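PDB 3BGK: putative uncharacterized protein, which probably catalyses the ADP-dependent dehydration of the S-form of NAD(P)HX, a hydrated and damaged form of NAD(P)H, as a homotetrameric repair enzyme. Local coordinates for residues T226-V239 with D267-S280. Sequence-based numbering, arbitrary orientation.
Sequences TKIYQGQKIGHIQV and DRFEVAAAAVFLHS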
loop_
_atom_site.group_PDB
_atom_site.type_symbol
_atom_site.label_atom_id
_atom_site.label_comp_id
_atom_site.label_asym_id
_atom_site.label_seq_id
_atom_site.Cartn_x
_atom_site.Cartn_y
_atom_site.Cartn_z
ATOM N N THR A 226 15.725 27.524 4.763
ATOM C CA THR A 226 16.589 26.726 5.632
ATOM C C THR A 226 18.054 27.140 5.465
ATOM O O THR A 226 18.515 27.379 4.347
ATOM C CB THR A 226 16.433 25.213 5.338
ATOM O OG1 THR A 226 15.042 24.868 5.305
ATOM C CG2 THR A 226 17.129 24.374 6.398
ATOM N N LYS A 227 18.759 27.248 6.588
ATOM C CA LYS A 227 20.184 27.562 6.597
ATOM C C LYS A 227 20.913 26.500 7.388
ATOM O O LYS A 227 20.362 25.940 8.337
ATOM C CB LYS A 227 20.450 28.932 7.227
ATOM C CG LYS A 227 19.736 30.088 6.553
ATOM C CD LYS A 227 20.109 31.409 7.194
ATOM C CE LYS A 227 19.065 32.473 6.900
ATOM N NZ LYS A 227 18.840 32.647 5.431
ATOM N N ILE A 228 22.157 26.234 6.998
ATOM C CA ILE A 228 22.986 25.232 7.661
ATOM C C ILE A 228 24.149 25.914 8.399
ATOM O O ILE A 228 24.938 26.649 7.805
ATOM C CB ILE A 228 23.506 24.145 6.668
ATOM C CG1 ILE A 228 22.397 23.676 5.722
ATOM C CG2 ILE A 228 24.043 22.941 7.411
ATOM C CD1 ILE A 228 22.270 24.497 4.439
ATOM N N TYR A 229 24.228 25.670 9.703
ATOM C CA TYR A 229 25.240 26.280 10.551
ATOM C C TYR A 229 26.223 25.239 11.088
ATOM O O TYR A 229 25.811 24.174 11.552
ATOM C CB TYR A 229 24.583 26.962 11.749
ATOM C CG TYR A 229 23.658 28.116 11.453
ATOM C CD1 TYR A 229 22.309 27.904 11.142
ATOM C CD2 TYR A 229 24.114 29.430 11.537
ATOM C CE1 TYR A 229 21.451 28.972 10.894
ATOM C CE2 TYR A 229 23.262 30.505 11.292
ATOM C CZ TYR A 229 21.937 30.269 10.974
ATOM O OH TYR A 229 21.109 31.343 10.737
ATOM N N GLN A 230 27.514 25.561 11.023
ATOM C CA GLN A 230 28.558 24.851 11.771
ATOM C C GLN A 230 29.735 25.790 12.000
ATOM O O GLN A 230 30.309 26.317 11.046
ATOM C CB GLN A 230 29.041 23.587 11.052
ATOM C CG GLN A 230 29.997 22.749 11.899
ATOM C CD GLN A 230 30.893 21.829 11.086
ATOM O OE1 GLN A 230 31.406 22.205 10.033
ATOM N NE2 GLN A 230 31.097 20.618 11.586
ATOM N N GLY A 231 30.084 25.992 13.269
ATOM C CA GLY A 231 31.142 26.923 13.650
ATOM C C GLY A 231 30.848 28.319 13.137
ATOM O O GLY A 231 29.865 28.944 13.538
ATOM N N GLN A 232 31.697 28.789 12.227
ATOM C CA GLN A 232 31.555 30.120 11.633
ATOM C C GLN A 232 31.033 30.051 10.194
ATOM O O GLN A 232 31.121 31.026 9.448
ATOM C CB GLN A 232 32.892 30.882 11.694
ATOM C CG GLN A 232 33.367 31.234 13.114
ATOM C CD GLN A 232 32.424 32.191 13.844
ATOM O OE1 GLN A 232 32.113 31.995 15.022
ATOM N NE2 GLN A 232 31.961 33.228 13.143
ATOM N N LYS A 233 30.485 28.896 9.818
ATOM C CA LYS A 233 29.969 28.682 8.466
ATOM C C LYS A 233 28.446 28.780 8.437
ATOM O O LYS A 233 27.762 28.228 9.301
ATOM C CB LYS A 233 30.413 27.319 7.921
ATOM C CG LYS A 233 31.926 27.119 7.859
ATOM C CD LYS A 233 32.309 25.893 7.030
ATOM C CE LYS A 233 32.385 24.621 7.872
ATOM N NZ LYS A 233 32.849 23.447 7.057
ATOM N N ILE A 234 27.925 29.501 7.448
ATOM C CA ILE A 234 26.488 29.546 7.203
ATOM C C ILE A 234 26.222 29.277 5.727
ATOM O O ILE A 234 26.737 29.977 4.858
ATOM C CB ILE A 234 25.848 30.894 7.626
ATOM C CG1 ILE A 234 26.253 31.271 9.059
ATOM C CG2 ILE A 234 24.317 30.829 7.500
ATOM C CD1 ILE A 234 26.076 32.748 9.392
ATOM N N GLY A 235 25.421 28.251 5.457
ATOM C CA GLY A 235 25.044 27.898 4.094
ATOM C C GLY A 235 23.615 28.296 3.804
ATOM O O GLY A 235 22.728 28.051 4.613
ATOM N N HIS A 236 23.394 28.927 2.654
ATOM C CA HIS A 236 22.051 29.329 2.236
ATOM C C HIS A 236 21.636 28.540 0.996
ATOM O O HIS A 236 22.425 28.379 0.070
ATOM C CB HIS A 236 21.990 30.839 1.924
ATOM C CG HIS A 236 22.429 31.723 3.055
ATOM N ND1 HIS A 236 23.728 32.167 3.196
ATOM C CD2 HIS A 236 21.736 32.260 4.090
ATOM C CE1 HIS A 236 23.819 32.930 4.270
ATOM N NE2 HIS A 236 22.626 33.001 4.834
ATOM N N ILE A 237 20.402 28.051 0.978
ATOM C CA ILE A 237 19.842 27.467 -0.245
ATOM C C ILE A 237 18.914 28.469 -0.932
ATOM O O ILE A 237 18.093 29.106 -0.266
ATOM C CB ILE A 237 19.094 26.132 0.013
ATOM C CG1 ILE A 237 18.053 26.292 1.132
ATOM C CG2 ILE A 237 20.086 25.026 0.332
ATOM C CD1 ILE A 237 16.848 25.385 0.995
ATOM N N GLN A 238 19.057 28.626 -2.248
ATOM C CA GLN A 238 18.166 29.515 -3.004
ATOM C C GLN A 238 16.934 28.773 -3.529
ATOM O O GLN A 238 15.861 29.371 -3.674
ATOM C CB GLN A 238 18.891 30.240 -4.152
ATOM C CG GLN A 238 20.066 31.165 -3.750
ATOM C CD GLN A 238 19.691 32.341 -2.828
ATOM O OE1 GLN A 238 20.569 32.939 -2.190
ATOM N NE2 GLN A 238 18.399 32.676 -2.759
ATOM N N VAL A 239 17.099 27.477 -3.809
ATOM C CA VAL A 239 15.997 26.582 -4.199
ATOM C C VAL A 239 14.961 26.431 -3.080
ATOM O O VAL A 239 15.253 26.685 -1.907
ATOM C CB VAL A 239 16.505 25.166 -4.623
ATOM C CG1 VAL A 239 17.304 25.234 -5.917
ATOM C CG2 VAL A 239 17.328 24.531 -3.525
ATOM N N ASP A 267 33.675 15.946 4.387
ATOM C CA ASP A 267 33.232 17.021 5.287
ATOM C C ASP A 267 31.743 16.927 5.631
ATOM O O ASP A 267 30.880 17.011 4.748
ATOM C CB ASP A 267 33.559 18.398 4.702
ATOM C CG ASP A 267 33.364 19.522 5.710
ATOM O OD1 ASP A 267 33.562 19.285 6.925
ATOM O OD2 ASP A 267 33.017 20.647 5.282
ATOM N N ARG A 268 31.456 16.755 6.919
ATOM C CA ARG A 268 30.092 16.508 7.380
ATOM C C ARG A 268 29.137 17.698 7.184
ATOM O O ARG A 268 27.939 17.500 6.948
ATOM C CB ARG A 268 30.096 16.022 8.831
ATOM C CG ARG A 268 28.815 15.283 9.251
ATOM C CD ARG A 268 28.964 14.572 10.600
ATOM N NE ARG A 268 29.593 15.426 11.613
ATOM C CZ ARG A 268 30.850 15.301 12.040
ATOM N NH1 ARG A 268 31.635 14.344 11.557
ATOM N NH2 ARG A 268 31.321 16.135 12.960
ATOM N N PHE A 269 29.661 18.920 7.273
ATOM C CA PHE A 269 28.866 20.114 6.984
ATOM C C PHE A 269 28.385 20.140 5.531
ATOM O O PHE A 269 27.227 20.461 5.264
ATOM C CB PHE A 269 29.646 21.399 7.295
ATOM C CG PHE A 269 28.969 22.655 6.799
ATOM C CD1 PHE A 269 28.068 23.342 7.606
ATOM C CD2 PHE A 269 29.226 23.141 5.520
ATOM C CE1 PHE A 269 27.439 24.494 7.150
ATOM C CE2 PHE A 269 28.601 24.290 5.050
ATOM C CZ PHE A 269 27.704 24.969 5.870
ATOM N N GLU A 270 29.273 19.814 4.598
ATOM C CA GLU A 270 28.923 19.869 3.184
ATOM C C GLU A 270 27.984 18.726 2.797
ATOM O O GLU A 270 27.103 18.896 1.942
ATOM C CB GLU A 270 30.178 19.881 2.315
ATOM C CG GLU A 270 31.092 21.089 2.576
ATOM C CD GLU A 270 32.147 21.285 1.495
ATOM O OE1 GLU A 270 32.703 20.273 0.994
ATOM O OE2 GLU A 270 32.418 22.458 1.148
ATOM N N VAL A 271 28.174 17.578 3.451
ATOM C CA VAL A 271 27.340 16.393 3.250
ATOM C C VAL A 271 25.893 16.664 3.663
ATOM O O VAL A 271 24.960 16.365 2.914
ATOM C CB VAL A 271 27.906 15.149 4.003
ATOM C CG1 VAL A 271 26.877 14.029 4.050
ATOM C CG2 VAL A 271 29.176 14.657 3.342
ATOM N N ALA A 272 25.716 17.236 4.849
ATOM C CA ALA A 272 24.395 17.624 5.328
ATOM C C ALA A 272 23.820 18.754 4.476
ATOM O O ALA A 272 22.623 18.765 4.180
ATOM C CB ALA A 272 24.456 18.027 6.790
ATOM N N ALA A 273 24.679 19.691 4.072
ATOM C CA ALA A 273 24.269 20.797 3.206
ATOM C C ALA A 273 23.717 20.286 1.881
ATOM O O ALA A 273 22.652 20.724 1.442
ATOM C CB ALA A 273 25.424 21.763 2.968
ATOM N N ALA A 274 24.443 19.358 1.256
ATOM C CA ALA A 274 23.994 18.718 0.017
ATOM C C ALA A 274 22.612 18.055 0.183
ATOM O O ALA A 274 21.710 18.277 -0.630
ATOM C CB ALA A 274 25.028 17.720 -0.478
ATOM N N ALA A 275 22.444 17.270 1.245
ATOM C CA ALA A 275 21.159 16.657 1.554
ATOM C C ALA A 275 20.054 17.717 1.595
ATOM O O ALA A 275 18.996 17.546 0.976
ATOM C CB ALA A 275 21.231 15.902 2.872
ATOM N N VAL A 276 20.317 18.819 2.297
ATOM C CA VAL A 276 19.373 19.927 2.403
ATOM C C VAL A 276 19.081 20.556 1.042
ATOM O O VAL A 276 17.922 20.868 0.744
ATOM C CB VAL A 276 19.849 20.995 3.414
ATOM C CG1 VAL A 276 18.899 22.204 3.442
ATOM C CG2 VAL A 276 19.960 20.388 4.802
ATOM N N PHE A 277 20.111 20.724 0.212
ATOM C CA PHE A 277 19.906 21.296 -1.121
ATOM C C PHE A 277 19.019 20.404 -1.983
ATOM O O PHE A 277 18.070 20.883 -2.604
ATOM C CB PHE A 277 21.229 21.570 -1.851
ATOM C CG PHE A 277 21.050 21.919 -3.318
ATOM C CD1 PHE A 277 20.731 23.219 -3.708
ATOM C CD2 PHE A 277 21.170 20.941 -4.305
ATOM C CE1 PHE A 277 20.548 23.538 -5.054
ATOM C CE2 PHE A 277 20.987 21.254 -5.651
ATOM C CZ PHE A 277 20.675 22.554 -6.023
ATOM N N LEU A 278 19.339 19.113 -2.024
ATOM C CA LEU A 278 18.655 18.184 -2.912
ATOM C C LEU A 278 17.168 18.030 -2.591
ATOM O O LEU A 278 16.333 17.960 -3.485
ATOM C CB LEU A 278 19.366 16.827 -2.915
ATOM C CG LEU A 278 19.077 15.952 -4.133
ATOM C CD1 LEU A 278 19.515 16.641 -5.408
ATOM C CD2 LEU A 278 19.776 14.632 -3.971
ATOM N N HIS A 279 16.860 17.974 -1.305
ATOM C CA HIS A 279 15.494 17.978 -0.794
ATOM C C HIS A 279 14.655 19.071 -1.482
ATOM O O HIS A 279 13.640 18.766 -2.126
ATOM C CB HIS A 279 15.570 18.156 0.727
ATOM C CG HIS A 279 14.254 18.370 1.404
ATOM N ND1 HIS A 279 13.735 19.625 1.642
ATOM C CD2 HIS A 279 13.374 17.492 1.941
ATOM C CE1 HIS A 279 12.583 19.510 2.278
ATOM N NE2 HIS A 279 12.347 18.227 2.479
ATOM N N SER A 280 15.098 20.326 -1.382
ATOM C CA SER A 280 14.392 21.463 -2.006
ATOM C C SER A 280 14.507 21.503 -3.528
ATOM O O SER A 280 13.568 21.924 -4.219
ATOM C CB SER A 280 14.854 22.798 -1.413
ATOM O OG SER A 280 14.223 23.041 -0.167
#
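Thr226, predicted to bind AMP, sets its methyl CG2 against CG1 of Val276 on helix 268-280, at 4.1 Å. Ile228 spreads its branches over three helix residues. Its CG1 and CD1 meet the methyls of Val276 tip to tip, CD1 also faces the CB of Ala273, and CG2 packs 3.7 Å from CE1 of Phe269. The same CE1 lies 3.4 Å from the carbonyl O of Ile228, which is in the ring plane and already accepts the N-H of Gly235. Gln230 runs past Phe269 in the opposite direction, its CB 3.6 Å from CD1 of Phe269. Its amide is nearly parallel to the ring (15°) but lies beside the ring root rather than over its face; OE1 comes 3.4 Å from the Phe269 CB, while NE2 bonds to the backbone O of Glu216. A type II' turn, Gln230 to Lys233, joins strands 227-230 and 233-237 into a beta hairpin within the mixed central sheet, and the helix covers one face of this hairpin in the three-layer alpha/beta sandwich of the NnrD/CARKD family. The helix axis runs antiparallel to the first strand and at 15° to the second, in the same direction. Lys233 lays its CB and CE over one face of the Phe269 ring; its chain bends at chi3 (-90°), and NZ ends 3.3 Å from OD2 of Asp267 in a salt bridge. Gly235, with no side chain, lets the Phe269 ring come close, CZ standing 4.0 Å from its N. Ile237 sets CG2 against CA and CB of Phe277, near the edge of its ring, and turns CD1 to Ser280, whose OG is hydrogen-bonded to Gln244. Val239 meets Phe277 at about a right angle, its CG2 3.7 Å from both CD1 of that ring and the CB of Ser280.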